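Local coordinates for putative uncharacterized protein (PDB 3TDG) that probably acts as a thiol-disulfide oxidoreductase of the DsbG type, with a thioredoxin-fold domain that is thought to reduce disulfides, at residues E138-N143 and A209-K214; T167-H172 and N176-V181; Q198-K203 and E219-T224. All coordinates share one frame; numbering follows the deposited sequence.

Interaction 1 (E138-N143 and A209-K214). With FMT (formic acid), chain C.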
loop_
_atom_site.group_PDB
_atom_site.type_symbol
_atom_site.label_atom_id
_atom_site.label_comp_id
_atom_site.label_asym_id
_atom_site.label_seq_id
_atom_site.Cartn_x
_atom_site.Cartn_y
_atom_site.Cartn_z
ATOM N N GLU A 138 -29.587 -11.440 -19.312
ATOM C CA GLU A 138 -29.024 -11.251 -20.638
ATOM C C GLU A 138 -30.120 -11.176 -21.702
ATOM O O GLU A 138 -30.899 -12.112 -21.879
ATOM C CB GLU A 138 -28.001 -12.354 -20.954
ATOM C CG GLU A 138 -27.280 -12.123 -22.278
ATOM C CD GLU A 138 -26.132 -13.087 -22.531
ATOM O OE1 GLU A 138 -25.181 -13.163 -21.719
ATOM O OE2 GLU A 138 -26.166 -13.748 -23.579
ATOM N N LEU A 139 -30.179 -10.044 -22.400
ATOM C CA LEU A 139 -31.138 -9.841 -23.477
ATOM C C LEU A 139 -30.406 -9.693 -24.815
ATOM O O LEU A 139 -29.724 -8.695 -25.030
ATOM C CB LEU A 139 -32.013 -8.619 -23.185
ATOM C CG LEU A 139 -32.625 -8.585 -21.780
ATOM C CD1 LEU A 139 -32.992 -7.161 -21.371
ATOM C CD2 LEU A 139 -33.816 -9.543 -21.661
ATOM N N PRO A 140 -30.526 -10.704 -25.708
ATOM C CA PRO A 140 -29.827 -10.658 -26.999
ATOM C C PRO A 140 -30.326 -9.510 -27.879
ATOM O O PRO A 140 -31.523 -9.206 -27.869
ATOM C CB PRO A 140 -30.158 -12.020 -27.637
ATOM C CG PRO A 140 -31.392 -12.497 -26.930
ATOM C CD PRO A 140 -31.274 -11.965 -25.528
ATOM N N SER A 141 -29.424 -8.872 -28.624
ATOM C CA SER A 141 -29.821 -7.764 -29.514
ATOM C C SER A 141 -30.946 -8.155 -30.449
ATOM O O SER A 141 -31.032 -9.306 -30.868
ATOM C CB SER A 141 -28.649 -7.232 -30.338
ATOM O OG SER A 141 -27.813 -8.279 -30.758
ATOM N N THR A 142 -31.813 -7.194 -30.751
ATOM C CA THR A 142 -32.882 -7.390 -31.730
ATOM C C THR A 142 -32.292 -7.635 -33.123
ATOM O O THR A 142 -32.949 -8.224 -33.993
ATOM C CB THR A 142 -33.868 -6.196 -31.761
ATOM O OG1 THR A 142 -33.139 -4.967 -31.902
ATOM C CG2 THR A 142 -34.690 -6.148 -30.479
ATOM N N ASN A 143 -31.043 -7.204 -33.307
ATOM C CA ASN A 143 -30.294 -7.430 -34.545
ATOM C C ASN A 143 -29.209 -8.490 -34.338
ATOM O O ASN A 143 -28.255 -8.268 -33.588
ATOM C CB ASN A 143 -29.686 -6.111 -35.046
ATOM C CG ASN A 143 -29.743 -5.970 -36.565
ATOM O OD1 ASN A 143 -30.727 -6.353 -37.200
ATOM N ND2 ASN A 143 -28.695 -5.397 -37.148
ATOM N N ALA A 209 -39.626 -17.783 -21.488
ATOM C CA ALA A 209 -40.131 -16.427 -21.793
ATOM C C ALA A 209 -39.312 -15.684 -22.875
ATOM O O ALA A 209 -38.114 -15.909 -23.024
ATOM C CB ALA A 209 -40.201 -15.592 -20.520
ATOM N N SER A 210 -39.970 -14.796 -23.616
ATOM C CA SER A 210 -39.296 -14.002 -24.651
ATOM C C SER A 210 -38.536 -12.801 -24.053
ATOM O O SER A 210 -38.669 -12.497 -22.864
ATOM C CB SER A 210 -40.309 -13.527 -25.698
ATOM O OG SER A 210 -41.234 -12.613 -25.132
ATOM N N VAL A 211 -37.740 -12.134 -24.882
ATOM C CA VAL A 211 -37.078 -10.886 -24.503
ATOM C C VAL A 211 -38.090 -9.848 -23.991
ATOM O O VAL A 211 -37.919 -9.286 -22.900
ATOM C CB VAL A 211 -36.228 -10.327 -25.674
ATOM C CG1 VAL A 211 -35.826 -8.862 -25.423
ATOM C CG2 VAL A 211 -34.989 -11.193 -25.888
ATOM N N GLU A 212 -39.156 -9.641 -24.766
ATOM C CA GLU A 212 -40.248 -8.722 -24.428
ATOM C C GLU A 212 -40.880 -9.007 -23.068
ATOM O O GLU A 212 -41.166 -8.075 -22.315
ATOM C CB GLU A 212 -41.343 -8.730 -25.520
ATOM C CG GLU A 212 -41.098 -7.772 -26.702
ATOM C CD GLU A 212 -40.945 -6.303 -26.276
ATOM O OE1 GLU A 212 -40.023 -5.625 -26.788
ATOM O OE2 GLU A 212 -41.731 -5.835 -25.421
ATOM N N ASP A 213 -41.100 -10.291 -22.770
ATOM C CA ASP A 213 -41.637 -10.720 -21.484
ATOM C C ASP A 213 -40.712 -10.305 -20.347
ATOM O O ASP A 213 -41.175 -9.886 -19.290
ATOM C CB ASP A 213 -41.795 -12.245 -21.439
ATOM C CG ASP A 213 -42.876 -12.772 -22.379
ATOM O OD1 ASP A 213 -42.777 -13.961 -22.744
ATOM O OD2 ASP A 213 -43.825 -12.035 -22.734
ATOM N N LYS A 214 -39.408 -10.451 -20.563
ATOM C CA LYS A 214 -38.429 -10.125 -19.527
ATOM C C LYS A 214 -38.387 -8.626 -19.289
ATOM O O LYS A 214 -38.396 -8.192 -18.144
ATOM C CB LYS A 214 -37.049 -10.692 -19.854
ATOM C CG LYS A 214 -37.025 -12.204 -19.770
ATOM C CD LYS A 214 -35.765 -12.806 -20.359
ATOM C CE LYS A 214 -35.845 -14.329 -20.266
ATOM N NZ LYS A 214 -34.670 -14.943 -20.903
HETATM C C FMT C . -31.823 -14.015 -19.320
HETATM O O1 FMT C . -32.763 -14.798 -19.097
HETATM O O2 FMT C . -30.911 -13.766 -18.524
HETATM O O HOH W 1 -33.763 -13.120 -23.054
#
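The ring of Pro140 meets Val211 at its CD and CG atoms, the Val211 CG2 methyl lying 3.8 Å from Pro140 CD and 4.0 Å from Pro140 CG; Thr177 packs elsewhere on the same proline. The other flat group is a formate, probably from the crystallisation liquor, which fills the span between the two segments and is held at both oxygens. Glu138 N donates to formate O2 at 2.8 Å with an N-H...O angle of 153°, and Lys214 NZ donates to formate O1 at 2.6 Å. Arg205 also bonds the formate, so two positive side chains and a backbone amide gather round the anion. A water gives the lysine a second link: it accepts from Lys214 NZ at 3.0 Å and donates to Glu138 O. The lysine chain can reach both because it runs extended from CG to NZ, and this run passes alongside Leu139 in the opposite direction, with Leu139 CD2 3.9 Å from Lys214 CB. With CG beside its backbone N (chi1 -49°), Leu139 brings CD2 within 4.3 Å of Val211 CG1 too, while Leu169 and Leu173 of helix 169-175 cover more of it. The first turn of helix 211-222 begins with a capping box: Ser210 N donates to Asp213 OD1 (3.1 Å), meeting it from above the carboxylate plane, and Ser210 OG weakly accepts from Asp213 N. The whole is an edge strand of a thioredoxin-like sheet, 137-139, meeting the N-terminal turn of helix 211-222.

Interaction 2 (T167-H172 and N176-V181)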
loop_
_atom_site.group_PDB
_atom_site.type_symbol
_atom_site.label_atom_id
_atom_site.label_comp_id
_atom_site.label_asym_id
_atom_site.label_seq_id
_atom_site.Cartn_x
_atom_site.Cartn_y
_atom_site.Cartn_z
ATOM N N THR A 167 -35.816 2.957 -19.907
ATOM C CA THR A 167 -36.604 3.317 -21.107
ATOM C C THR A 167 -35.792 3.198 -22.401
ATOM O O THR A 167 -36.357 3.061 -23.487
ATOM C CB THR A 167 -37.243 4.741 -21.010
ATOM O OG1 THR A 167 -36.212 5.740 -21.024
ATOM C CG2 THR A 167 -38.064 4.896 -19.736
ATOM N N LYS A 168 -34.470 3.234 -22.279
ATOM C CA LYS A 168 -33.569 3.159 -23.431
ATOM C C LYS A 168 -33.165 1.735 -23.791
ATOM O O LYS A 168 -32.405 1.526 -24.752
ATOM C CB LYS A 168 -32.308 3.986 -23.164
ATOM C CG LYS A 168 -32.602 5.387 -22.643
ATOM C CD LYS A 168 -31.358 6.225 -22.524
ATOM C CE LYS A 168 -31.719 7.626 -22.025
ATOM N NZ LYS A 168 -30.519 8.499 -21.902
ATOM N N LEU A 169 -33.662 0.757 -23.031
ATOM C CA LEU A 169 -33.217 -0.634 -23.186
ATOM C C LEU A 169 -33.475 -1.218 -24.583
ATOM O O LEU A 169 -32.569 -1.795 -25.169
ATOM C CB LEU A 169 -33.803 -1.538 -22.084
ATOM C CG LEU A 169 -33.375 -3.007 -22.063
ATOM C CD1 LEU A 169 -31.858 -3.149 -21.922
ATOM C CD2 LEU A 169 -34.121 -3.751 -20.943
ATOM N N ARG A 170 -34.697 -1.062 -25.101
ATOM C CA ARG A 170 -35.036 -1.527 -26.467
ATOM C C ARG A 170 -34.169 -0.892 -27.561
ATOM O O ARG A 170 -33.889 -1.542 -28.576
ATOM C CB ARG A 170 -36.523 -1.322 -26.787
ATOM C CG ARG A 170 -37.433 -2.348 -26.148
ATOM C CD ARG A 170 -38.891 -2.054 -26.433
ATOM N NE ARG A 170 -39.795 -2.837 -25.586
ATOM C CZ ARG A 170 -40.268 -2.434 -24.409
ATOM N NH1 ARG A 170 -39.926 -1.249 -23.904
ATOM N NH2 ARG A 170 -41.090 -3.217 -23.722
ATOM N N ASP A 171 -33.737 0.360 -27.354
ATOM C CA ASP A 171 -32.803 1.015 -28.294
ATOM C C ASP A 171 -31.401 0.460 -28.184
ATOM O O ASP A 171 -30.743 0.253 -29.206
ATOM C CB ASP A 171 -32.768 2.535 -28.111
ATOM C CG ASP A 171 -34.020 3.211 -28.606
ATOM O OD1 ASP A 171 -34.905 2.538 -29.178
ATOM O OD2 ASP A 171 -34.135 4.431 -28.408
ATOM N N HIS A 172 -30.943 0.220 -26.950
ATOM C CA HIS A 172 -29.641 -0.425 -26.714
ATOM C C HIS A 172 -29.554 -1.789 -27.392
ATOM O O HIS A 172 -28.467 -2.219 -27.787
ATOM C CB HIS A 172 -29.377 -0.628 -25.219
ATOM C CG HIS A 172 -28.960 0.609 -24.486
ATOM N ND1 HIS A 172 -27.739 1.218 -24.682
ATOM C CD2 HIS A 172 -29.582 1.319 -23.516
ATOM C CE1 HIS A 172 -27.638 2.264 -23.882
ATOM N NE2 HIS A 172 -28.745 2.349 -23.165
ATOM N N ASN A 176 -26.575 -3.687 -29.138
ATOM C CA ASN A 176 -25.834 -4.601 -28.254
ATOM C C ASN A 176 -26.676 -5.732 -27.680
ATOM O O ASN A 176 -27.893 -5.672 -27.679
ATOM C CB ASN A 176 -25.252 -3.853 -27.045
ATOM C CG ASN A 176 -24.189 -2.854 -27.417
ATOM O OD1 ASN A 176 -22.995 -3.134 -27.324
ATOM N ND2 ASN A 176 -24.618 -1.664 -27.800
ATOM N N THR A 177 -26.003 -6.757 -27.171
ATOM C CA THR A 177 -26.628 -7.651 -26.212
ATOM C C THR A 177 -26.363 -7.039 -24.850
ATOM O O THR A 177 -25.221 -6.752 -24.504
ATOM C CB THR A 177 -26.096 -9.096 -26.312
ATOM O OG1 THR A 177 -26.739 -9.739 -27.415
ATOM C CG2 THR A 177 -26.407 -9.898 -25.036
ATOM N N VAL A 178 -27.438 -6.827 -24.102
ATOM C CA VAL A 178 -27.372 -6.214 -22.778
ATOM C C VAL A 178 -27.404 -7.259 -21.668
ATOM O O VAL A 178 -28.265 -8.142 -21.662
ATOM C CB VAL A 178 -28.528 -5.197 -22.595
ATOM C CG1 VAL A 178 -28.685 -4.775 -21.112
ATOM C CG2 VAL A 178 -28.308 -3.995 -23.505
ATOM N N ARG A 179 -26.438 -7.164 -20.755
ATOM C CA ARG A 179 -26.482 -7.890 -19.495
ATOM C C ARG A 179 -26.819 -6.930 -18.358
ATOM O O ARG A 179 -25.943 -6.238 -17.816
ATOM C CB ARG A 179 -25.167 -8.614 -19.215
ATOM C CG ARG A 179 -24.844 -9.680 -20.265
ATOM C CD ARG A 179 -23.576 -10.417 -19.953
ATOM N NE ARG A 179 -23.320 -11.408 -20.998
ATOM C CZ ARG A 179 -22.140 -11.963 -21.244
ATOM N NH1 ARG A 179 -21.080 -11.640 -20.516
ATOM N NH2 ARG A 179 -22.033 -12.857 -22.217
ATOM N N MET A 180 -28.095 -6.898 -18.002
ATOM C CA MET A 180 -28.548 -6.029 -16.940
ATOM C C MET A 180 -28.330 -6.682 -15.556
ATOM O O MET A 180 -28.825 -7.778 -15.289
ATOM C CB MET A 180 -30.016 -5.685 -17.166
ATOM C CG MET A 180 -30.486 -4.516 -16.328
ATOM S SD MET A 180 -31.933 -3.778 -17.074
ATOM C CE MET A 180 -32.583 -2.882 -15.664
ATOM N N VAL A 181 -27.585 -5.996 -14.696
ATOM C CA VAL A 181 -27.273 -6.477 -13.361
ATOM C C VAL A 181 -28.066 -5.623 -12.367
ATOM O O VAL A 181 -27.719 -4.454 -12.132
ATOM C CB VAL A 181 -25.755 -6.371 -13.083
ATOM C CG1 VAL A 181 -25.408 -6.829 -11.663
ATOM C CG2 VAL A 181 -24.961 -7.187 -14.127
#
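Leu169 carries the contact from the first turn of helix 169-175: its CD1 methyl sits 3.7 Å from Val178 CG1 and nearly as close to Val178 CB, the two side chains crossing at a slant. CG anti to the backbone N (chi1 -177°) sends the leucine across to the strand, where its other methyl, CD2, faces the sulfur of Met180 at 4.4 Å. Further on, His172 N donates the helical bond to Lys168 O. His172 CB touches Val178 CG2 at 3.9 Å, so CG2 is shared between histidine and leucine, while CG1 meets leucine. The imidazole itself leads away from the strand; its NE2 makes a weak bond to Glu165. Asn176 N donates to His172 O at 2.7 Å, a helical i-to-i+4 bond that approaches the oxygen almost head-on (C=O...N 162°) though bent at the hydrogen (137°). The strand starts at the next residue, and its Met180 lies near, without touching, Cys159 and Cys162, a CxxC pattern consistent with a thioredoxin-type active site. Aliphatic groups thus do most of the joining; the one polar link between the segments is this short backbone bond, while the strand's backbone also pairs with Leu139, Leu151 and Ile153 of neighbouring strands.

Interaction 3 (Q198-K203 and E219-T224)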
loop_
_atom_site.group_PDB
_atom_site.type_symbol
_atom_site.label_atom_id
_atom_site.label_comp_id
_atom_site.label_asym_id
_atom_site.label_seq_id
_atom_site.Cartn_x
_atom_site.Cartn_y
_atom_site.Cartn_z
ATOM N N GLN A 198 -35.003 -11.370 -9.420
ATOM C CA GLN A 198 -34.263 -12.646 -9.533
ATOM C C GLN A 198 -35.276 -13.805 -9.560
ATOM O O GLN A 198 -35.174 -14.717 -10.386
ATOM C CB GLN A 198 -33.299 -12.840 -8.347
ATOM C CG GLN A 198 -31.996 -12.029 -8.416
ATOM C CD GLN A 198 -31.223 -12.325 -9.676
ATOM O OE1 GLN A 198 -30.945 -13.476 -9.975
ATOM N NE2 GLN A 198 -30.924 -11.295 -10.452
ATOM N N GLU A 199 -36.244 -13.765 -8.645
ATOM C CA GLU A 199 -37.259 -14.835 -8.560
ATOM C C GLU A 199 -38.078 -14.897 -9.830
ATOM O O GLU A 199 -38.275 -15.957 -10.395
ATOM C CB GLU A 199 -38.154 -14.620 -7.342
ATOM C CG GLU A 199 -39.297 -15.633 -7.175
ATOM C CD GLU A 199 -40.032 -15.414 -5.855
ATOM O OE1 GLU A 199 -40.694 -14.365 -5.702
ATOM O OE2 GLU A 199 -39.910 -16.266 -4.948
ATOM N N GLU A 200 -38.521 -13.736 -10.300
ATOM C CA GLU A 200 -39.366 -13.681 -11.471
ATOM C C GLU A 200 -38.615 -14.069 -12.756
ATOM O O GLU A 200 -39.202 -14.702 -13.643
ATOM C CB GLU A 200 -40.026 -12.292 -11.552
ATOM C CG GLU A 200 -40.949 -12.092 -12.724
ATOM C CD GLU A 200 -42.421 -11.956 -12.331
ATOM O OE1 GLU A 200 -42.786 -10.923 -11.706
ATOM O OE2 GLU A 200 -43.205 -12.886 -12.658
ATOM N N MET A 201 -37.326 -13.710 -12.859
ATOM C CA MET A 201 -36.506 -14.122 -14.012
ATOM C C MET A 201 -36.261 -15.639 -14.069
ATOM O O MET A 201 -36.264 -16.214 -15.144
ATOM C CB MET A 201 -35.151 -13.385 -14.049
ATOM C CG MET A 201 -35.243 -11.934 -14.559
ATOM S SD MET A 201 -36.051 -11.769 -16.186
ATOM C CE MET A 201 -36.593 -10.066 -16.052
ATOM N N ALA A 202 -36.021 -16.257 -12.913
ATOM C CA ALA A 202 -35.926 -17.729 -12.809
ATOM C C ALA A 202 -37.171 -18.422 -13.385
ATOM O O ALA A 202 -37.045 -19.316 -14.233
ATOM C CB ALA A 202 -35.667 -18.164 -11.344
ATOM N N LYS A 203 -38.359 -17.981 -12.965
ATOM C CA LYS A 203 -39.642 -18.512 -13.501
ATOM C C LYS A 203 -39.774 -18.249 -14.988
ATOM O O LYS A 203 -40.139 -19.138 -15.743
ATOM C CB LYS A 203 -40.850 -17.940 -12.741
ATOM C CG LYS A 203 -40.875 -18.358 -11.273
ATOM C CD LYS A 203 -42.045 -17.740 -10.510
ATOM C CE LYS A 203 -41.993 -18.183 -9.048
ATOM N NZ LYS A 203 -42.760 -17.277 -8.141
ATOM N N GLU A 219 -39.969 -3.526 -16.266
ATOM C CA GLU A 219 -40.831 -2.333 -16.242
ATOM C C GLU A 219 -41.889 -2.436 -15.160
ATOM O O GLU A 219 -42.087 -1.499 -14.377
ATOM C CB GLU A 219 -41.454 -2.103 -17.623
ATOM C CG GLU A 219 -40.401 -1.828 -18.684
ATOM C CD GLU A 219 -40.970 -1.681 -20.090
ATOM O OE1 GLU A 219 -42.086 -2.177 -20.355
ATOM O OE2 GLU A 219 -40.279 -1.079 -20.940
ATOM N N LYS A 220 -42.532 -3.598 -15.068
ATOM C CA LYS A 220 -43.532 -3.822 -14.022
ATOM C C LYS A 220 -42.918 -3.504 -12.646
ATOM O O LYS A 220 -43.484 -2.710 -11.877
ATOM C CB LYS A 220 -44.091 -5.263 -14.088
ATOM C CG LYS A 220 -45.117 -5.618 -12.979
ATOM C CD LYS A 220 -45.595 -7.088 -13.048
ATOM C CE LYS A 220 -44.597 -8.050 -12.380
ATOM N NZ LYS A 220 -44.960 -9.494 -12.576
ATOM N N ILE A 221 -41.753 -4.083 -12.342
ATOM C CA ILE A 221 -41.181 -3.965 -10.986
ATOM C C ILE A 221 -40.447 -2.634 -10.741
ATOM O O ILE A 221 -40.449 -2.116 -9.612
ATOM C CB ILE A 221 -40.298 -5.217 -10.606
ATOM C CG1 ILE A 221 -41.177 -6.472 -10.523
ATOM C CG2 ILE A 221 -39.559 -4.998 -9.283
ATOM C CD1 ILE A 221 -40.424 -7.797 -10.545
ATOM N N TYR A 222 -39.847 -2.076 -11.796
ATOM C CA TYR A 222 -39.175 -0.779 -11.707
ATOM C C TYR A 222 -40.171 0.382 -11.496
ATOM O O TYR A 222 -39.823 1.416 -10.919
ATOM C CB TYR A 222 -38.316 -0.520 -12.948
ATOM C CG TYR A 222 -36.862 -0.953 -12.824
ATOM C CD1 TYR A 222 -35.837 -0.016 -12.918
ATOM C CD2 TYR A 222 -36.514 -2.298 -12.614
ATOM C CE1 TYR A 222 -34.494 -0.388 -12.817
ATOM C CE2 TYR A 222 -35.157 -2.687 -12.505
ATOM C CZ TYR A 222 -34.164 -1.712 -12.612
ATOM O OH TYR A 222 -32.846 -2.043 -12.493
ATOM N N SER A 223 -41.406 0.192 -11.955
ATOM C CA SER A 223 -42.448 1.204 -11.808
ATOM C C SER A 223 -42.503 1.711 -10.377
ATOM O O SER A 223 -42.547 0.936 -9.428
ATOM C CB SER A 223 -43.818 0.642 -12.222
ATOM O OG SER A 223 -44.834 1.573 -11.919
ATOM N N THR A 224 -42.496 3.026 -10.238
ATOM C CA THR A 224 -42.665 3.681 -8.948
ATOM C C THR A 224 -43.965 3.298 -8.231
ATOM O O THR A 224 -44.026 3.320 -7.003
ATOM C CB THR A 224 -42.589 5.220 -9.130
ATOM O OG1 THR A 224 -41.353 5.559 -9.778
ATOM C CG2 THR A 224 -42.645 5.933 -7.805
#
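Glu200 crosses Lys220 at about a right angle, with OE1 against the ammonium. The contact is a salt bridge through one oxygen: Lys220 NZ donates to Glu200 OE1 at 2.7 Å, and the ammonium stands above the carboxylate plane, 41° out of it. Glu200 OE2 is 3.8 Å from the same Lys220 NZ, so the grip is one-sided. Lys220 is exposed, and solvent would probably weaken the attraction. Each chain leaves its helix extended and then bends. In Glu200 the bend comes at chi2 (112°, an uncommon value), which turns OE1 to the lysine; in Lys220 it comes at chi3 (82°), where the chain turns, bringing NZ to OE1. Lys220 CE follows NZ, 3.5 Å from Glu200 OE1. These two helices, 188-206 and 211-222, are successive in the chain and pack side by side as a helical hairpin, part of the helical insertion that Dsb-type thioredoxin folds carry between the central strands and the C-terminal part of the sheet. Beneath the ion pair lies apolar material: the buried Ile221 brings its CD1 to 4.1 Å from Glu200 OE1, and the side chain of Glu200 also touches Ile217, a turn before Ile221. Met201, the next residue of the first helix, fits between Lys214, Ile217 and Leu218. Tyr226 lies against both Lys220 and Ile221 from the loop that follows.

How the interactions relate
Interaction 2 is the core contact, aliphatic and closed by one backbone bond; interactions 1 and 3 lie nearer the surface and mix apolar packing with charge. Interactions 1 and 2 share a sheet: strands 137-139 and 177-182 are antiparallel neighbours, joined by backbone bonds between Leu139 and Val178, with a Glu138 OE1 - Arg179 NE salt bridge of 2.7 Å added. Interactions 1 and 3 use the two ends of helix 211-222, with Met201 packing against Lys214 between them. Another salt bridge, Arg170 to Glu219, ties the helix of interaction 2 to interaction 3, and Met180 reaches Tyr222. Charged pairs link these elements on their more open sides, while methionines and methyl groups pack between them.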